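Local coordinates for protein-tyrosine-phosphatase (Chaetomium thermophilum var. thermophilum DSM 1495, PDB 5M43) that probably removes phosphate from tyrosine and serine or threonine residues, this chain being the dual-specificity phosphatase domain of the ribosome-assembly factor Yvh1, at residues M105-L119 and A142-N156. Numbering follows the deposited sequence.
Sequences MGKSRSVTAIIAYLL and ALEWVRETRPIAGPN. With NO3 (nitrate ion), chain B.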
loop_
_atom_site.group_PDB
_atom_site.type_symbol
_atom_site.label_atom_id
_atom_site.label_comp_id
_atom_site.label_asym_id
_atom_site.label_seq_id
_atom_site.Cartn_x
_atom_site.Cartn_y
_atom_site.Cartn_z
ATOM N N MET A 105 -4.631 11.474 3.329
ATOM C CA MET A 105 -5.079 11.967 2.029
ATOM C C MET A 105 -5.106 10.890 0.966
ATOM O O MET A 105 -5.703 11.140 -0.091
ATOM C CB MET A 105 -4.170 13.099 1.528
ATOM C CG MET A 105 -4.093 14.365 2.397
ATOM S SD MET A 105 -2.890 15.507 1.753
ATOM C CE MET A 105 -3.640 15.817 0.151
ATOM N N GLY A 106 -4.563 9.676 1.217
ATOM C CA GLY A 106 -4.366 8.772 0.108
ATOM C C GLY A 106 -3.398 9.301 -0.923
ATOM O O GLY A 106 -3.559 9.028 -2.124
ATOM N N LYS A 107 -2.349 10.002 -0.472
ATOM C CA LYS A 107 -1.387 10.674 -1.334
ATOM C C LYS A 107 0.028 10.176 -1.097
ATOM O O LYS A 107 0.742 9.881 -2.058
ATOM C CB LYS A 107 -1.401 12.217 -1.123
ATOM C CG LYS A 107 -0.302 12.921 -1.867
ATOM C CD LYS A 107 -0.411 14.422 -1.581
ATOM C CE LYS A 107 0.696 15.152 -2.271
ATOM N NZ LYS A 107 0.714 16.645 -1.815
ATOM N N SER A 108 0.468 10.123 0.162
ATOM C CA SER A 108 1.891 9.951 0.460
ATOM C C SER A 108 2.150 8.680 1.271
ATOM O O SER A 108 2.833 7.758 0.794
ATOM C CB SER A 108 2.384 11.216 1.175
ATOM O OG SER A 108 3.780 11.056 1.490
ATOM N N ARG A 109 1.598 8.574 2.477
ATOM C CA ARG A 109 1.890 7.402 3.315
ATOM C C ARG A 109 1.367 6.094 2.665
ATOM O O ARG A 109 2.116 5.128 2.510
ATOM C CB ARG A 109 1.288 7.581 4.696
ATOM C CG ARG A 109 2.166 8.508 5.588
ATOM C CD ARG A 109 1.408 8.835 6.814
ATOM N NE ARG A 109 0.395 9.870 6.514
ATOM C CZ ARG A 109 -0.237 10.555 7.464
ATOM N NH1 ARG A 109 0.033 10.314 8.750
ATOM N NH2 ARG A 109 -1.142 11.522 7.128
ATOM N N SER A 110 0.074 6.039 2.331
ATOM C CA SER A 110 -0.500 4.807 1.796
ATOM C C SER A 110 0.113 4.465 0.436
ATOM O O SER A 110 0.297 3.292 0.109
ATOM C CB SER A 110 -2.052 4.917 1.651
ATOM O OG SER A 110 -2.331 6.086 0.924
ATOM N N VAL A 111 0.379 5.493 -0.377
ATOM C CA VAL A 111 0.933 5.278 -1.702
ATOM C C VAL A 111 2.326 4.683 -1.577
ATOM O O VAL A 111 2.731 3.853 -2.399
ATOM C CB VAL A 111 0.933 6.612 -2.483
ATOM C CG1 VAL A 111 1.706 6.562 -3.804
ATOM C CG2 VAL A 111 -0.524 6.992 -2.827
ATOM N N THR A 112 3.115 5.180 -0.604
ATOM C CA THR A 112 4.433 4.581 -0.391
ATOM C C THR A 112 4.332 3.098 -0.073
ATOM O O THR A 112 5.106 2.271 -0.597
ATOM C CB THR A 112 5.141 5.351 0.733
ATOM O OG1 THR A 112 5.359 6.701 0.316
ATOM C CG2 THR A 112 6.517 4.647 1.075
ATOM N N ALA A 113 3.379 2.734 0.785
ATOM C CA ALA A 113 3.190 1.310 1.090
ATOM C C ALA A 113 2.821 0.508 -0.149
ATOM O O ALA A 113 3.338 -0.610 -0.335
ATOM C CB ALA A 113 2.108 1.173 2.171
ATOM N N ILE A 114 1.941 1.053 -0.992
ATOM C CA ILE A 114 1.530 0.322 -2.202
ATOM C C ILE A 114 2.700 0.189 -3.146
ATOM O O ILE A 114 2.914 -0.870 -3.726
ATOM C CB ILE A 114 0.350 1.038 -2.861
ATOM C CG1 ILE A 114 -0.860 0.734 -1.971
ATOM C CG2 ILE A 114 0.216 0.584 -4.365
ATOM C CD1 ILE A 114 -2.121 1.266 -2.466
ATOM N N ILE A 115 3.472 1.272 -3.330
ATOM C CA ILE A 115 4.626 1.192 -4.208
ATOM C C ILE A 115 5.602 0.129 -3.695
ATOM O O ILE A 115 6.182 -0.624 -4.482
ATOM C CB ILE A 115 5.282 2.571 -4.356
ATOM C CG1 ILE A 115 4.352 3.495 -5.177
ATOM C CG2 ILE A 115 6.698 2.429 -4.962
ATOM C CD1 ILE A 115 4.973 4.900 -5.166
ATOM N N ALA A 116 5.841 0.086 -2.368
ATOM C CA ALA A 116 6.752 -0.932 -1.846
ATOM C C ALA A 116 6.294 -2.335 -2.215
ATOM O O ALA A 116 7.119 -3.197 -2.540
ATOM C CB ALA A 116 6.856 -0.813 -0.324
ATOM N N TYR A 117 4.982 -2.574 -2.133
ATOM C CA TYR A 117 4.444 -3.872 -2.516
ATOM C C TYR A 117 4.613 -4.104 -4.013
ATOM O O TYR A 117 5.034 -5.199 -4.432
ATOM C CB TYR A 117 2.981 -3.920 -2.078
ATOM C CG TYR A 117 2.226 -5.063 -2.754
ATOM C CD1 TYR A 117 2.280 -6.336 -2.278
ATOM C CD2 TYR A 117 1.450 -4.804 -3.877
ATOM C CE1 TYR A 117 1.591 -7.375 -2.937
ATOM C CE2 TYR A 117 0.723 -5.795 -4.532
ATOM C CZ TYR A 117 0.758 -7.086 -4.019
ATOM O OH TYR A 117 0.107 -8.120 -4.672
ATOM N N LEU A 118 4.305 -3.076 -4.840
ATOM C CA LEU A 118 4.399 -3.265 -6.294
ATOM C C LEU A 118 5.838 -3.539 -6.734
ATOM O O LEU A 118 6.085 -4.364 -7.627
ATOM C CB LEU A 118 3.866 -2.041 -7.048
ATOM C CG LEU A 118 2.380 -1.703 -6.900
ATOM C CD1 LEU A 118 2.110 -0.367 -7.626
ATOM C CD2 LEU A 118 1.601 -2.859 -7.610
ATOM N N LEU A 119 6.816 -2.823 -6.151
ATOM C CA LEU A 119 8.221 -3.065 -6.484
ATOM C C LEU A 119 8.662 -4.466 -6.074
ATOM O O LEU A 119 9.464 -5.119 -6.757
ATOM C CB LEU A 119 9.118 -2.036 -5.752
ATOM C CG LEU A 119 8.879 -0.609 -6.263
ATOM C CD1 LEU A 119 9.704 0.337 -5.321
ATOM C CD2 LEU A 119 9.351 -0.463 -7.694
ATOM N N ALA A 142 6.786 3.009 -10.734
ATOM C CA ALA A 142 5.734 2.479 -9.861
ATOM C C ALA A 142 4.797 3.597 -9.411
ATOM O O ALA A 142 3.572 3.396 -9.359
ATOM C CB ALA A 142 6.341 1.765 -8.637
ATOM N N LEU A 143 5.340 4.785 -9.144
ATOM C CA LEU A 143 4.473 5.912 -8.808
ATOM C C LEU A 143 3.548 6.257 -9.972
ATOM O O LEU A 143 2.360 6.540 -9.763
ATOM C CB LEU A 143 5.331 7.119 -8.360
ATOM C CG LEU A 143 4.578 8.454 -8.279
ATOM C CD1 LEU A 143 3.511 8.350 -7.213
ATOM C CD2 LEU A 143 5.550 9.547 -7.858
ATOM N N GLU A 144 4.074 6.297 -11.201
ATOM C CA GLU A 144 3.194 6.622 -12.337
ATOM C C GLU A 144 2.154 5.530 -12.557
ATOM O O GLU A 144 1.006 5.814 -12.966
ATOM C CB GLU A 144 4.009 6.811 -13.604
ATOM C CG GLU A 144 4.954 7.973 -13.546
ATOM C CD GLU A 144 4.194 9.231 -13.227
ATOM O OE1 GLU A 144 3.121 9.474 -13.847
ATOM O OE2 GLU A 144 4.623 9.963 -12.340
ATOM N N TRP A 145 2.511 4.288 -12.234
ATOM C CA TRP A 145 1.517 3.206 -12.292
ATOM C C TRP A 145 0.359 3.466 -11.333
ATOM O O TRP A 145 -0.825 3.369 -11.698
ATOM C CB TRP A 145 2.229 1.879 -11.963
ATOM C CG TRP A 145 1.313 0.653 -12.064
ATOM C CD1 TRP A 145 0.475 0.159 -11.105
ATOM C CD2 TRP A 145 1.206 -0.194 -13.173
ATOM N NE1 TRP A 145 -0.156 -0.996 -11.570
ATOM C CE2 TRP A 145 0.276 -1.218 -12.843
ATOM C CE3 TRP A 145 1.804 -0.196 -14.432
ATOM C CZ2 TRP A 145 -0.065 -2.264 -13.734
ATOM C CZ3 TRP A 145 1.442 -1.257 -15.344
ATOM C CH2 TRP A 145 0.538 -2.258 -14.966
ATOM N N VAL A 146 0.684 3.827 -10.086
ATOM C CA VAL A 146 -0.344 4.157 -9.115
ATOM C C VAL A 146 -1.177 5.334 -9.614
ATOM O O VAL A 146 -2.403 5.322 -9.482
ATOM C CB VAL A 146 0.282 4.474 -7.745
ATOM C CG1 VAL A 146 -0.777 4.969 -6.762
ATOM C CG2 VAL A 146 0.927 3.141 -7.204
ATOM N N ARG A 147 -0.522 6.355 -10.172
ATOM C CA ARG A 147 -1.213 7.583 -10.607
ATOM C C ARG A 147 -2.229 7.296 -11.722
ATOM O O ARG A 147 -3.131 8.145 -11.964
ATOM C CB ARG A 147 -0.201 8.607 -11.107
ATOM C CG ARG A 147 0.428 9.348 -9.932
ATOM C CD ARG A 147 1.611 10.174 -10.383
ATOM N NE ARG A 147 1.991 11.057 -9.284
ATOM C CZ ARG A 147 3.010 11.893 -9.337
ATOM N NH1 ARG A 147 3.786 11.944 -10.434
ATOM N NH2 ARG A 147 3.255 12.700 -8.303
ATOM N N GLU A 148 -2.151 6.135 -12.384
ATOM C CA GLU A 148 -3.155 5.848 -13.396
ATOM C C GLU A 148 -4.552 5.714 -12.807
ATOM O O GLU A 148 -5.540 5.931 -13.531
ATOM C CB GLU A 148 -2.774 4.584 -14.183
ATOM C CG GLU A 148 -1.499 4.785 -14.975
ATOM C CD GLU A 148 -1.236 3.686 -15.967
ATOM O OE1 GLU A 148 -2.174 3.304 -16.691
ATOM O OE2 GLU A 148 -0.077 3.219 -16.025
ATOM N N THR A 149 -4.681 5.346 -11.537
ATOM C CA THR A 149 -6.001 5.320 -10.909
ATOM C C THR A 149 -6.100 6.162 -9.657
ATOM O O THR A 149 -7.236 6.400 -9.199
ATOM C CB THR A 149 -6.460 3.903 -10.550
ATOM O OG1 THR A 149 -5.569 3.369 -9.544
ATOM C CG2 THR A 149 -6.459 3.011 -11.768
ATOM N N ARG A 150 -4.959 6.653 -9.102
ATOM C CA ARG A 150 -4.960 7.563 -7.952
ATOM C C ARG A 150 -4.115 8.770 -8.358
ATOM O O ARG A 150 -2.959 8.908 -7.952
ATOM C CB ARG A 150 -4.399 6.845 -6.707
ATOM C CG ARG A 150 -4.474 7.689 -5.428
ATOM C CD ARG A 150 -5.911 7.774 -4.926
ATOM N NE ARG A 150 -6.000 8.536 -3.625
ATOM C CZ ARG A 150 -7.180 8.824 -3.053
ATOM N NH1 ARG A 150 -8.320 8.403 -3.664
ATOM N NH2 ARG A 150 -7.290 9.514 -1.917
ATOM N N PRO A 151 -4.666 9.680 -9.154
ATOM C CA PRO A 151 -3.823 10.738 -9.721
ATOM C C PRO A 151 -3.186 11.652 -8.668
ATOM O O PRO A 151 -2.125 12.231 -8.960
ATOM C CB PRO A 151 -4.791 11.509 -10.654
ATOM C CG PRO A 151 -6.177 10.975 -10.327
ATOM C CD PRO A 151 -6.010 9.604 -9.776
ATOM N N ILE A 152 -3.774 11.802 -7.463
ATOM C CA ILE A 152 -3.128 12.674 -6.457
ATOM C C ILE A 152 -1.907 12.020 -5.816
ATOM O O ILE A 152 -1.180 12.735 -5.071
ATOM C CB ILE A 152 -4.099 13.060 -5.329
ATOM C CG1 ILE A 152 -3.638 14.303 -4.552
ATOM C CG2 ILE A 152 -4.405 11.877 -4.419
ATOM C CD1 ILE A 152 -4.634 14.732 -3.521
ATOM N N ALA A 153 -1.621 10.753 -6.133
ATOM C CA ALA A 153 -0.504 10.050 -5.487
ATOM C C ALA A 153 0.792 10.839 -5.607
ATOM O O ALA A 153 1.122 11.369 -6.674
ATOM C CB ALA A 153 -0.341 8.675 -6.154
ATOM N N GLY A 154 1.546 10.900 -4.494
ATOM C CA GLY A 154 2.764 11.660 -4.469
ATOM C C GLY A 154 3.427 11.572 -3.116
ATOM O O GLY A 154 3.285 12.470 -2.287
ATOM N N PRO A 155 4.247 10.540 -2.896
ATOM C CA PRO A 155 4.967 10.462 -1.613
ATOM C C PRO A 155 5.911 11.625 -1.411
ATOM O O PRO A 155 6.534 12.162 -2.349
ATOM C CB PRO A 155 5.764 9.139 -1.694
ATOM C CG PRO A 155 4.966 8.293 -2.805
ATOM C CD PRO A 155 4.513 9.384 -3.767
ATOM N N ASN A 156 6.072 11.967 -0.149
ATOM C CA ASN A 156 6.981 13.054 0.185
ATOM C C ASN A 156 8.427 12.645 -0.163
ATOM O O ASN A 156 8.713 11.473 -0.387
ATOM C CB ASN A 156 6.784 13.461 1.660
ATOM C CG ASN A 156 7.447 12.537 2.675
ATOM O OD1 ASN A 156 8.627 12.206 2.578
ATOM N ND2 ASN A 156 6.695 12.156 3.693
HETATM N N NO3 B . -0.965 11.242 3.420
HETATM O O1 NO3 B . -1.227 11.343 2.190
HETATM O O2 NO3 B . -1.846 11.497 4.280
HETATM O O3 NO3 B . 0.131 10.718 3.764
#
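Arg150 reaches with its guanidinium edge to two successive carbonyls of the P-loop, the phosphate-binding loop of the protein-tyrosine phosphatase fold, which runs from Cys103 to Arg109. Arg150 NE donates to Gly106 O in a nearly straight bond (167°). Arg150 NH2 donates to Met105 O at 2.9 Å; both oxygens lie close to the guanidinium plane, which fixes its rotation. The chain bends at chi2 (74°) to bring this edge round. With an alanine here, the Met105 and Gly106 carbonyls are likely to lose these donors and the loop to move more freely. On its inner side the loop binds a nitrate, probably where a substrate phosphate would sit: backbone N-H groups of Met105, Lys107, Ser108 and Arg109 join the Arg109 side chain around it. The close-packed, buried part lies where helices 109-121 and 135-147 meet: Val146 fits as a knob among Val111, Ile114, Ile115 and Leu118, Val146 CG2 3.7 Å from Leu118 CD1. At the solvent side the exposed Met105 and Ile152 cross at about a right angle, Met105 CE meeting Ile152 CD1 at 4.0 Å, and the extended Lys107 chain passes Ile152 O with its CG 3.3 Å away. Between these regions Gly154 N bonds to Lys107 O (2.8 Å), and Pro155 brings CB to Thr112 OG1 and CG to Val111 CG1. Ser108 OG, also bonded to Asp61, accepts a hydrogen bond from Asn156 N at 3.0 Å.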